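Local coordinates for glyoxalase-related enzyme, AraC type (Clostridium phytofermentans, PDB 3BT3) that is of unknown function but, as a glyoxalase-related VOC-superfamily part of an AraC-type regulator, may bind a small ligand, at the interface of chains A and B. Residues are numbered along the deposited sequence; one frame, centred on the assembly and turned at random. Chains: chain A/B, Glyoxalase-related enzyme, AraC type.

Contact 1: the interface of chains A and B. Residues chain A 23-24, 26, 60, 82, 84; chain B 95.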
# COMPACT_ATOMS: atom_id res chain seq x y z
N ASN A 23 7.40 1.74 -2.37
CA ASN A 23 6.34 1.86 -1.38
C ASN A 23 5.18 0.93 -1.68
O ASN A 23 4.10 1.39 -2.01
CB ASN A 23 5.84 3.30 -1.30
CG ASN A 23 4.81 3.49 -0.21
OD1 ASN A 23 4.93 2.92 0.87
ND2 ASN A 23 3.79 4.29 -0.48
N GLY A 24 5.41 -0.37 -1.57
CA GLY A 24 4.35 -1.33 -1.81
C GLY A 24 3.46 -1.45 -0.60
O GLY A 24 3.93 -1.35 0.53
N VAL A 26 1.06 -2.85 2.50
CA VAL A 26 1.26 -3.92 3.48
C VAL A 26 0.01 -4.78 3.62
O VAL A 26 -1.11 -4.31 3.42
CB VAL A 26 1.61 -3.36 4.86
CG1 VAL A 26 2.97 -2.68 4.80
CG2 VAL A 26 0.51 -2.40 5.34
N TYR A 60 7.61 -13.28 6.81
CA TYR A 60 7.71 -12.26 5.79
C TYR A 60 7.72 -12.85 4.40
O TYR A 60 8.30 -13.92 4.16
CB TYR A 60 8.98 -11.43 5.97
CG TYR A 60 9.09 -10.37 4.91
CD1 TYR A 60 8.22 -9.28 4.90
CD2 TYR A 60 10.00 -10.50 3.86
CE1 TYR A 60 8.25 -8.35 3.88
CE2 TYR A 60 10.04 -9.57 2.83
CZ TYR A 60 9.16 -8.50 2.84
OH TYR A 60 9.18 -7.57 1.84
N HIS A 82 3.41 -6.54 0.55
CA HIS A 82 4.41 -7.10 1.46
C HIS A 82 3.53 -7.90 2.41
O HIS A 82 2.49 -7.40 2.83
CB HIS A 82 5.13 -6.02 2.26
CG HIS A 82 6.12 -5.22 1.46
ND1 HIS A 82 5.89 -3.92 1.06
CD2 HIS A 82 7.35 -5.55 1.00
CE1 HIS A 82 6.94 -3.48 0.39
NE2 HIS A 82 7.84 -4.45 0.34
N PHE A 84 3.17 -9.81 6.06
CA PHE A 84 3.69 -9.92 7.42
C PHE A 84 2.74 -10.79 8.25
O PHE A 84 1.54 -10.83 7.99
CB PHE A 84 3.76 -8.54 8.08
CG PHE A 84 4.67 -7.58 7.39
CD1 PHE A 84 6.05 -7.65 7.56
CD2 PHE A 84 4.15 -6.60 6.54
CE1 PHE A 84 6.91 -6.76 6.89
CE2 PHE A 84 5.00 -5.71 5.88
CZ PHE A 84 6.38 -5.80 6.05
N PHE B 95 5.46 0.48 4.67
CA PHE B 95 6.77 -0.17 4.67
C PHE B 95 7.46 0.33 3.40
O PHE B 95 7.25 -0.22 2.32
CB PHE B 95 6.59 -1.68 4.59
CG PHE B 95 7.87 -2.47 4.71
CD1 PHE B 95 8.64 -2.39 5.86
CD2 PHE B 95 8.27 -3.33 3.69
CE1 PHE B 95 9.79 -3.17 6.01
CE2 PHE B 95 9.41 -4.12 3.83
CZ PHE B 95 10.18 -4.04 4.99
O HOH W 1 4.05 0.67 2.51

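Contact 2: the interface of chains A and B. Residues chain A 15, 18; chain B 43, 45, 98, 100, 103-104.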
# COMPACT_ATOMS: atom_id res chain seq x y z
N GLU A 15 10.55 16.56 0.42
CA GLU A 15 11.58 16.19 1.44
C GLU A 15 12.83 17.02 1.23
O GLU A 15 12.79 18.08 0.60
CB GLU A 15 11.98 14.72 1.28
CG GLU A 15 10.82 13.80 1.08
CD GLU A 15 10.22 13.92 -0.28
OE1 GLU A 15 10.82 13.40 -1.24
OE2 GLU A 15 9.14 14.55 -0.38
N TYR A 18 16.38 13.01 1.15
CA TYR A 18 15.95 11.63 0.99
C TYR A 18 14.82 11.42 -0.03
O TYR A 18 13.97 12.28 -0.21
CB TYR A 18 15.51 11.08 2.35
CG TYR A 18 14.07 11.34 2.68
CD1 TYR A 18 13.07 10.48 2.23
CD2 TYR A 18 13.70 12.46 3.43
CE1 TYR A 18 11.73 10.72 2.52
CE2 TYR A 18 12.36 12.71 3.73
CZ TYR A 18 11.39 11.84 3.27
OH TYR A 18 10.07 12.09 3.52
N LEU B 43 7.09 15.31 6.97
CA LEU B 43 7.85 14.48 6.04
C LEU B 43 8.27 15.20 4.76
O LEU B 43 9.09 14.68 3.99
CB LEU B 43 7.06 13.23 5.66
CG LEU B 43 6.73 12.23 6.77
CD1 LEU B 43 5.97 11.06 6.17
CD2 LEU B 43 8.02 11.75 7.43
N TRP B 45 6.25 15.89 2.15
CA TRP B 45 5.57 15.35 0.98
C TRP B 45 4.57 16.38 0.45
O TRP B 45 4.47 17.49 0.98
CB TRP B 45 4.82 14.08 1.36
CG TRP B 45 5.70 12.91 1.62
CD1 TRP B 45 6.98 12.93 2.10
CD2 TRP B 45 5.36 11.53 1.46
NE1 TRP B 45 7.45 11.66 2.26
CE2 TRP B 45 6.48 10.77 1.87
CE3 TRP B 45 4.22 10.85 1.00
CZ2 TRP B 45 6.49 9.37 1.85
CZ3 TRP B 45 4.23 9.46 0.98
CH2 TRP B 45 5.37 8.73 1.40
N ILE B 98 13.91 3.48 1.21
CA ILE B 98 14.35 4.83 0.87
C ILE B 98 15.87 4.99 0.80
O ILE B 98 16.62 4.09 1.16
CB ILE B 98 13.84 5.86 1.90
CG1 ILE B 98 14.47 5.58 3.27
CG2 ILE B 98 12.33 5.82 2.00
CD1 ILE B 98 14.16 6.65 4.30
N GLY B 100 18.74 7.78 2.02
CA GLY B 100 18.95 8.96 2.84
C GLY B 100 18.17 8.90 4.14
O GLY B 100 17.54 9.89 4.53
N ALA B 103 19.18 11.50 6.62
CA ALA B 103 18.58 12.77 6.25
C ALA B 103 17.11 12.80 6.69
O ALA B 103 16.64 13.81 7.22
CB ALA B 103 18.68 12.98 4.73
N LEU B 104 16.41 11.69 6.47
CA LEU B 104 15.00 11.61 6.85
C LEU B 104 14.79 11.90 8.32
O LEU B 104 13.95 12.72 8.69
CB LEU B 104 14.44 10.22 6.57
CG LEU B 104 13.09 9.97 7.26
CD1 LEU B 104 12.02 10.88 6.64
CD2 LEU B 104 12.68 8.50 7.12

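Contact 1: the interface of chains A and B
The aromatic plug formed by B:Phe95 against A:His82, A:Phe84 and A:Val26 is a mainly apolar part of the two-fold interface between two copies of a VOC-superfamily chain, and it probably helps to hold the pair of the deposited assembly together. B:Phe95 projects from strand 92-99 of chain B towards strands 26-29 and 81-85 of chain A, burying 98 Å² of its surface. CG of B:Phe95 lies anti to the backbone N (chi1 -175°), which carries the phenyl ring away from its own strand and into the corner formed by A:His82 and A:Phe84.

Both ring contacts are edge-to-face, with planes 84° apart in each pair, but the roles are exchanged. An edge of B:Phe95 is directed at the face of the A:His82 imidazole, with CD2 of B:Phe95 over the ring centre and 3.6 Å from NE2 of A:His82. Towards A:Phe84, CZ, the far corner of that phenyl, points at the middle of the B:Phe95 face and lies 3.9 Å from CG of B:Phe95. Nearer the backbone, CG1 of A:Val26 packs against CB of B:Phe95 at 3.8 Å, while the phenol oxygen of A:Tyr60 flanks the outer end of the phenyl more loosely.

Beside this core, ND1 of A:His82 donates a hydrogen bond of 3.3 Å to O of A:Gly24. The acceptor lies almost in the imidazole plane, although the donor sits well above the carbonyl plane, and the bond should limit rotation of the imidazole. The same carbonyl O of A:Gly24 meets water 1 at 2.8 Å. That water also contacts the amide oxygen OD1 of A:Asn23 and the backbone N of B:Phe95, linking the two chains.

Contact 2: the interface of chains A and B
The phenol ring of A:Tyr18 lies against B:Leu104 on helix 101-110, forming the apolar centre of a patch where the first ordered residues of one crystallised VOC-superfamily fragment pack on the other chain. CD1 of B:Leu104 sits over one face of the ring, displaced towards the rim, in a CH-pi contact 3.8 Å from the ring centroid. Its nearest ring atom is CE2 of A:Tyr18, at 3.5 Å. CG of B:Leu104 is anti to the backbone N (chi1 166°), extending the branch along the phenol towards its hydroxyl end, while CB of B:Leu104 stays near CD2 of the ring. A:Glu15 lies on the other side of the ring, towards its rim, in a contact too tight in the model to carry weight.

Around the root of the ring, B:Gly100 passes close to CB of A:Tyr18, and CD1 of B:Ile98, at the end of strand 92-99, borders the ring more distantly, 4.5 Å from CD1 of A:Tyr18. With chi1 at 88°, CG of A:Tyr18 lies between the backbone N and the carbonyl carbon, and the ring reaches past the helix towards the B:Leu43 to B:Trp45 loop.

At this polar rim the hydroxyl OH of A:Tyr18 both gives and accepts a hydrogen bond. It donates to the backbone O of B:Leu43 at 2.8 Å, in the carbonyl plane and on a lone pair. The indole NE1 of B:Trp45 donates to OH of A:Tyr18 at 2.9 Å; the oxygen lies in the indole plane, but the bond is bent, 145° at the hydrogen. Together the two bonds fix the far end of the phenol. Farther out, the carboxylate oxygen OE2 of A:Glu15 approaches CD1 of B:Trp45 at 3.7 Å.

The C-alpha centres of contact 1 and contact 2 lie about 19 Å apart, and no residue belongs to both. Strand 92-99 of chain B connects them, supplying B:Phe95 to contact 1 and B:Ile98 to contact 2. On chain A, strand 19-22 runs between A:Tyr18 of contact 2 and A:Asn23 of contact 1, so the two patches are joined by continuous elements on both sides. Contact 1 brings the bodies of the chains together, whereas contact 2 secures the fragment's first ordered residues on the partner. Two-fold symmetry repeats both with chains exchanged, an arrangement consistent with a dimer, although the structure alone does not prove one in solution.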